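Local coordinates for protein possible metal-dependent hydrolase (Veillonella parvula, PDB 3RPC) that is probably a metal-dependent hydrolase of the metallo-beta-lactamase superfamily that binds two zinc ions, at residues 121-133 with 146-158. Residues are numbered along the deposited sequence; the frame is centred on the assembly and turned at random.
Sequences NGITLRKTGGSHG and LAGDAMGVIFEAA. With ZN (zinc ion), chain E.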
ATOM      1  N   ASN A 121     -17.238   0.672 -19.368  1.00 19.21           N
ATOM      2  CA  ASN A 121     -17.662  -0.155 -20.489  1.00 20.19           C
ATOM      3  C   ASN A 121     -17.649  -1.652 -20.183  1.00 21.01           C
ATOM      4  O   ASN A 121     -17.263  -2.466 -21.027  1.00 24.66           O
ATOM      5  CB  ASN A 121     -16.810   0.141 -21.728  1.00 23.50           C
ATOM      6  CG  ASN A 121     -16.956   1.568 -22.209  1.00 32.24           C
ATOM      7  OD1 ASN A 121     -17.962   2.226 -21.945  1.00 35.92           O
ATOM      8  ND2 ASN A 121     -15.951   2.054 -22.931  1.00 41.02           N
ATOM      9  N   GLY A 122     -18.090  -2.003 -18.981  1.00 21.18           N
ATOM     10  CA  GLY A 122     -18.206  -3.393 -18.575  1.00 21.50           C
ATOM     11  C   GLY A 122     -16.923  -3.963 -18.005  1.00 26.75           C
ATOM     12  O   GLY A 122     -16.886  -5.117 -17.587  1.00 26.29           O
ATOM     13  N   ILE A 123     -15.868  -3.155 -17.989  1.00 21.77           N
ATOM     14  CA  ILE A 123     -14.578  -3.594 -17.472  1.00 19.30           C
ATOM     15  C   ILE A 123     -14.341  -2.981 -16.108  1.00 20.24           C
ATOM     16  O   ILE A 123     -14.504  -1.770 -15.929  1.00 22.04           O
ATOM     17  CB  ILE A 123     -13.437  -3.166 -18.404  1.00 18.23           C
ATOM     18  CG1 ILE A 123     -13.658  -3.755 -19.797  1.00 23.51           C
ATOM     19  CG2 ILE A 123     -12.074  -3.591 -17.827  1.00 20.42           C
ATOM     20  CD1 ILE A 123     -13.013  -2.964 -20.888  1.00 26.04           C
ATOM     21  N   THR A 124     -13.957  -3.812 -15.143  1.00 20.18           N
ATOM     22  CA  THR A 124     -13.658  -3.319 -13.808  1.00 17.45           C
ATOM     23  C   THR A 124     -12.156  -3.098 -13.671  1.00 18.81           C
ATOM     24  O   THR A 124     -11.361  -3.991 -13.967  1.00 20.39           O
ATOM     25  CB  THR A 124     -14.148  -4.301 -12.721  1.00 19.78           C
ATOM     26  OG1 THR A 124     -15.568  -4.474 -12.853  1.00 23.32           O
ATOM     27  CG2 THR A 124     -13.841  -3.759 -11.341  1.00 23.14           C
ATOM     28  N   LEU A 125     -11.776  -1.902 -13.242  1.00 16.93           N
ATOM     29  CA  LEU A 125     -10.378  -1.561 -13.015  1.00 15.66           C
ATOM     30  C   LEU A 125     -10.169  -1.433 -11.520  1.00 16.64           C
ATOM     31  O   LEU A 125     -10.820  -0.620 -10.870  1.00 19.67           O
ATOM     32  CB  LEU A 125     -10.006  -0.233 -13.685  1.00 17.88           C
ATOM     33  CG  LEU A 125      -9.995  -0.147 -15.215  1.00 17.46           C
ATOM     34  CD1 LEU A 125     -11.400   0.026 -15.767  1.00 17.24           C
ATOM     35  CD2 LEU A 125      -9.120   1.008 -15.700  1.00 21.32           C
ATOM     36  N   ARG A 126      -9.255  -2.231 -10.976  1.00 17.07           N
ATOM     37  CA  ARG A 126      -9.017  -2.214  -9.539  1.00 17.17           C
ATOM     38  C   ARG A 126      -7.595  -1.761  -9.269  1.00 16.51           C
ATOM     39  O   ARG A 126      -6.644  -2.294  -9.844  1.00 18.81           O
ATOM     40  CB  ARG A 126      -9.196  -3.608  -8.940  1.00 18.79           C
ATOM     41  CG  ARG A 126     -10.478  -4.315  -9.283  1.00 20.46           C
ATOM     42  CD  ARG A 126     -10.577  -5.612  -8.465  1.00 25.64           C
ATOM     43  NE  ARG A 126     -11.790  -6.368  -8.757  1.00 24.74           N
ATOM     44  CZ  ARG A 126     -12.979  -6.111  -8.221  1.00 36.22           C
ATOM     45  NH1 ARG A 126     -13.120  -5.114  -7.358  1.00 30.91           N
ATOM     46  NH2 ARG A 126     -14.031  -6.850  -8.554  1.00 42.10           N
ATOM     47  N   LYS A 127      -7.441  -0.786  -8.388  1.00 15.43           N
ATOM     48  CA  LYS A 127      -6.113  -0.307  -8.048  1.00 15.80           C
ATOM     49  C   LYS A 127      -5.380  -1.295  -7.164  1.00 16.65           C
ATOM     50  O   LYS A 127      -5.938  -1.807  -6.185  1.00 17.79           O
ATOM     51  CB  LYS A 127      -6.175   1.060  -7.367  1.00 16.11           C
ATOM     52  CG  LYS A 127      -4.799   1.570  -6.946  1.00 17.65           C
ATOM     53  CD  LYS A 127      -4.801   3.047  -6.601  1.00 19.73           C
ATOM     54  CE  LYS A 127      -5.529   3.323  -5.306  1.00 22.38           C
ATOM     55  NZ  LYS A 127      -5.653   4.786  -5.058  1.00 25.11           N
ATOM     56  N   THR A 128      -4.127  -1.561  -7.501  1.00 14.27           N
ATOM     57  CA  THR A 128      -3.286  -2.400  -6.649  1.00 14.86           C
ATOM     58  C   THR A 128      -2.155  -1.556  -6.072  1.00 16.67           C
ATOM     59  O   THR A 128      -1.774  -0.518  -6.641  1.00 14.23           O
ATOM     60  CB  THR A 128      -2.705  -3.604  -7.419  1.00 17.43           C
ATOM     61  OG1 THR A 128      -1.849  -3.143  -8.473  1.00 17.78           O
ATOM     62  CG2 THR A 128      -3.825  -4.450  -8.020  1.00 18.12           C
ATOM     63  N   GLY A 129      -1.607  -2.002  -4.945  1.00 14.57           N
ATOM     64  CA  GLY A 129      -0.532  -1.274  -4.302  1.00 14.25           C
ATOM     65  C   GLY A 129       0.844  -1.568  -4.867  1.00 14.85           C
ATOM     66  O   GLY A 129       1.024  -2.479  -5.679  1.00 16.41           O
ATOM     67  N   GLY A 130       1.822  -0.787  -4.431  1.00 14.16           N
ATOM     68  CA  GLY A 130       3.192  -0.994  -4.857  1.00 15.58           C
ATOM     69  C   GLY A 130       4.160  -0.096  -4.114  1.00 16.60           C
ATOM     70  O   GLY A 130       3.775   0.939  -3.550  1.00 15.68           O
ATOM     71  N   SER A 131       5.426  -0.496  -4.117  1.00 14.92           N
ATOM     72  CA  SER A 131       6.507   0.336  -3.599  1.00 15.84           C
ATOM     73  C   SER A 131       7.571   0.453  -4.672  1.00 13.83           C
ATOM     74  O   SER A 131       8.155  -0.552  -5.078  1.00 14.06           O
ATOM     75  CB  SER A 131       7.110  -0.283  -2.342  1.00 17.32           C
ATOM     76  OG  SER A 131       6.109  -0.426  -1.352  1.00 22.02           O
ATOM     77  N   HIS A 132       7.810   1.677  -5.131  1.00 13.31           N
ATOM     78  CA  HIS A 132       8.724   1.947  -6.245  1.00 16.65           C
ATOM     79  C   HIS A 132      10.163   2.038  -5.723  1.00 16.60           C
ATOM     80  O   HIS A 132      10.864   3.023  -5.979  1.00 15.77           O
ATOM     81  CB  HIS A 132       8.281   3.277  -6.895  1.00 16.81           C
ATOM     82  CG  HIS A 132       8.739   3.493  -8.312  1.00 18.07           C
ATOM     83  ND1 HIS A 132       9.662   2.693  -8.955  1.00 18.22           N
ATOM     84  CD2 HIS A 132       8.386   4.448  -9.204  1.00 21.38           C
ATOM     85  CE1 HIS A 132       9.855   3.148 -10.183  1.00 18.31           C
ATOM     86  NE2 HIS A 132       9.094   4.215 -10.357  1.00 17.62           N
ATOM     87  N   GLY A 133      10.590   1.008  -4.989  1.00 15.64           N
ATOM     88  CA  GLY A 133      11.878   0.999  -4.313  1.00 15.03           C
ATOM     89  C   GLY A 133      11.838   0.142  -3.060  1.00 16.54           C
ATOM     90  O   GLY A 133      10.765  -0.202  -2.568  1.00 17.31           O
ATOM     91  N   LEU A 146      11.541  11.177  -5.026  1.00 26.58           N
ATOM     92  CA  LEU A 146      11.713  10.900  -6.448  1.00 29.12           C
ATOM     93  C   LEU A 146      11.034   9.596  -6.859  1.00 28.85           C
ATOM     94  O   LEU A 146      10.629   9.435  -8.008  1.00 36.90           O
ATOM     95  CB  LEU A 146      13.198  10.865  -6.812  1.00 28.89           C
ATOM     96  CG  LEU A 146      13.906  12.211  -6.658  1.00 34.69           C
ATOM     97  CD1 LEU A 146      15.412  12.053  -6.805  1.00 34.62           C
ATOM     98  CD2 LEU A 146      13.360  13.215  -7.662  1.00 38.20           C
ATOM     99  N   ALA A 147      10.897   8.673  -5.918  1.00 23.60           N
ATOM    100  CA  ALA A 147      10.247   7.397  -6.192  1.00 21.32           C
ATOM    101  C   ALA A 147       8.725   7.527  -6.175  1.00 23.86           C
ATOM    102  O   ALA A 147       8.044   7.098  -7.115  1.00 21.87           O
ATOM    103  CB  ALA A 147      10.702   6.345  -5.179  1.00 22.47           C
ATOM    104  N   GLY A 148       8.200   8.109  -5.097  1.00 21.47           N
ATOM    105  CA  GLY A 148       6.777   8.400  -4.980  1.00 18.57           C
ATOM    106  C   GLY A 148       5.860   7.188  -4.967  1.00 16.84           C
ATOM    107  O   GLY A 148       6.287   6.084  -4.614  1.00 20.43           O
ATOM    108  N   ASP A 149       4.593   7.411  -5.321  1.00 18.58           N
ATOM    109  CA  ASP A 149       3.583   6.351  -5.398  1.00 17.95           C
ATOM    110  C   ASP A 149       3.401   5.915  -6.842  1.00 17.49           C
ATOM    111  O   ASP A 149       3.528   6.726  -7.766  1.00 17.44           O
ATOM    112  CB  ASP A 149       2.221   6.832  -4.882  1.00 17.51           C
ATOM    113  CG  ASP A 149       2.179   7.001  -3.373  1.00 22.51           C
ATOM    114  OD1 ASP A 149       3.072   6.484  -2.665  1.00 20.87           O
ATOM    115  OD2 ASP A 149       1.223   7.644  -2.895  1.00 23.95           O
ATOM    116  N   ALA A 150       3.107   4.636  -7.040  1.00 14.45           N
ATOM    117  CA  ALA A 150       2.816   4.133  -8.380  1.00 14.59           C
ATOM    118  C   ALA A 150       1.949   2.887  -8.290  1.00 15.75           C
ATOM    119  O   ALA A 150       2.347   1.888  -7.694  1.00 15.99           O
ATOM    120  CB  ALA A 150       4.118   3.859  -9.158  1.00 13.49           C
HETATM  121  N   MSE A 151       0.745   2.947  -8.854  1.00 14.82           N
HETATM  122  CA  MSE A 151      -0.193   1.843  -8.711  1.00 14.51           C
HETATM  123  C   MSE A 151       0.031   0.764  -9.764  1.00 15.35           C
HETATM  124  O   MSE A 151       0.693   0.990 -10.790  1.00 14.81           O
HETATM  125  CB  MSE A 151      -1.643   2.342  -8.822  1.00 14.34           C
HETATM  126  CG  MSE A 151      -2.050   2.765 -10.225  1.00 15.11           C
HETATM  127 SE   MSE A 151      -3.952   3.189 -10.306  0.68 17.82          SE
HETATM  128  CE  MSE A 151      -3.964   3.975 -12.106  1.00 15.97           C
ATOM    129  N   GLY A 152      -0.525  -0.409  -9.494  1.00 14.10           N
ATOM    130  CA  GLY A 152      -0.824  -1.368 -10.537  1.00 13.67           C
ATOM    131  C   GLY A 152      -2.329  -1.358 -10.754  1.00 14.36           C
ATOM    132  O   GLY A 152      -3.069  -0.665 -10.039  1.00 14.50           O
ATOM    133  N   VAL A 153      -2.786  -2.096 -11.760  1.00 14.27           N
ATOM    134  CA  VAL A 153      -4.209  -2.167 -12.065  1.00 14.67           C
ATOM    135  C   VAL A 153      -4.586  -3.601 -12.417  1.00 16.06           C
ATOM    136  O   VAL A 153      -3.900  -4.264 -13.199  1.00 15.52           O
ATOM    137  CB  VAL A 153      -4.581  -1.246 -13.251  1.00 14.71           C
ATOM    138  CG1 VAL A 153      -6.090  -1.274 -13.487  1.00 16.41           C
ATOM    139  CG2 VAL A 153      -4.095   0.171 -12.990  1.00 15.58           C
ATOM    140  N   ILE A 154      -5.667  -4.078 -11.810  1.00 14.19           N
ATOM    141  CA  ILE A 154      -6.301  -5.332 -12.195  1.00 14.54           C
ATOM    142  C   ILE A 154      -7.473  -5.005 -13.127  1.00 16.58           C
ATOM    143  O   ILE A 154      -8.310  -4.163 -12.799  1.00 17.46           O
ATOM    144  CB  ILE A 154      -6.807  -6.092 -10.941  1.00 15.85           C
ATOM    145  CG1 ILE A 154      -5.637  -6.793 -10.234  1.00 20.09           C
ATOM    146  CG2 ILE A 154      -7.893  -7.093 -11.309  1.00 19.51           C
ATOM    147  CD1 ILE A 154      -5.158  -8.054 -10.936  1.00 20.91           C
ATOM    148  N   PHE A 155      -7.494  -5.617 -14.310  1.00 17.11           N
ATOM    149  CA  PHE A 155      -8.618  -5.452 -15.241  1.00 16.18           C
ATOM    150  C   PHE A 155      -9.434  -6.749 -15.260  1.00 20.27           C
ATOM    151  O   PHE A 155      -8.892  -7.823 -15.528  1.00 18.67           O
ATOM    152  CB  PHE A 155      -8.143  -5.170 -16.678  1.00 14.72           C
ATOM    153  CG  PHE A 155      -7.285  -3.939 -16.831  1.00 14.75           C
ATOM    154  CD1 PHE A 155      -7.816  -2.770 -17.363  1.00 18.76           C
ATOM    155  CD2 PHE A 155      -5.945  -3.960 -16.486  1.00 15.65           C
ATOM    156  CE1 PHE A 155      -7.023  -1.645 -17.537  1.00 16.65           C
ATOM    157  CE2 PHE A 155      -5.144  -2.834 -16.657  1.00 16.09           C
ATOM    158  CZ  PHE A 155      -5.685  -1.672 -17.175  1.00 16.91           C
ATOM    159  N   GLU A 156     -10.728  -6.648 -14.972  1.00 17.55           N
ATOM    160  CA  GLU A 156     -11.628  -7.797 -15.007  1.00 18.22           C
ATOM    161  C   GLU A 156     -12.792  -7.518 -15.944  1.00 20.13           C
ATOM    162  O   GLU A 156     -13.266  -6.388 -16.025  1.00 22.60           O
ATOM    163  CB  GLU A 156     -12.182  -8.087 -13.617  1.00 19.94           C
ATOM    164  CG  GLU A 156     -11.135  -8.515 -12.618  1.00 21.30           C
ATOM    165  CD  GLU A 156     -11.699  -8.660 -11.219  1.00 27.87           C
ATOM    166  OE1 GLU A 156     -12.728  -8.018 -10.920  1.00 34.05           O
ATOM    167  OE2 GLU A 156     -11.121  -9.419 -10.421  1.00 31.96           O
ATOM    168  N   ALA A 157     -13.253  -8.548 -16.645  1.00 19.39           N
ATOM    169  CA  ALA A 157     -14.445  -8.424 -17.487  1.00 19.13           C
ATOM    170  C   ALA A 157     -15.010  -9.812 -17.760  1.00 22.95           C
ATOM    171  O   ALA A 157     -14.276 -10.801 -17.725  1.00 22.17           O
ATOM    172  CB  ALA A 157     -14.115  -7.705 -18.795  1.00 19.37           C
ATOM    173  N   ALA A 158     -16.308  -9.886 -18.034  1.00 23.61           N
ATOM    174  CA  ALA A 158     -16.975 -11.170 -18.219  1.00 24.22           C
ATOM    175  C   ALA A 158     -16.354 -11.996 -19.337  1.00 24.10           C
ATOM    176  O   ALA A 158     -16.219 -11.521 -20.466  1.00 25.08           O
ATOM    177  CB  ALA A 158     -18.460 -10.957 -18.490  1.00 23.95           C
TER
HETATM  178 ZN    ZN E 301       8.391   5.099 -12.176  0.66 17.63          ZN
HETATM  179  O   HOH W   1     -17.984  -7.543 -18.170  1.00 28.73           O
HETATM  180  O   HOH W   2       5.537   3.448  -4.650  1.00 16.56           O
HETATM  181  O   HOH W   3       2.304   3.164  -4.560  1.00 20.18           O
HETATM  182  O   HOH W   4       9.497   5.348 -13.828  1.00 22.04           O
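Leu125 and Phe155 form a non-hydrogen-bonded pair where strands 123-128 and 152-156 run antiparallel. Thr124 with Glu156, Arg126 with Ile154 and Thr128 with Gly152 each share two backbone hydrogen bonds. Leu125 CD2 lies 3.8 Å from Phe155 CE1. Val153 CG1 sits over one face of the same ring, offset toward the rim. Leu125, Val153 and Phe155 are buried and closely packed. Strands 14-19 and 22-26 of the other sheet close over Phe155, and Phe24 meets its ring.

On the opposite face, the end with Thr124, Arg126 and Glu156 is partly exposed, although Phe182 touches Arg126 and Glu156. Arg126 NE and NH2 grip Glu156 OE1 side-on in a salt bridge, each at 2.9 Å. Both hydrogen bonds are bent, near 140°. NE comes from above the carboxylate plane, NH2 on the syn side. Thr124 CG2 lies over the guanidinium centre.

Beyond Thr128 and before Gly152 the chains part, and waters lie between them. One accepts from His132 N and lies by Gly148 O; another accepts from Ala150 N and lies by Gly130 O. With CG anti to the backbone N (chi1 -159°), the His132 ring passes Ala147, CD2 3.4 Å from Ala147 O, and NE2 binds zinc at 2.1 Å. Ile203 O accepts from ND1 and should fix the ring. His72, His74 and Asp168 share this zinc, in the dinuclear site typical of the metallo-beta-lactamase fold.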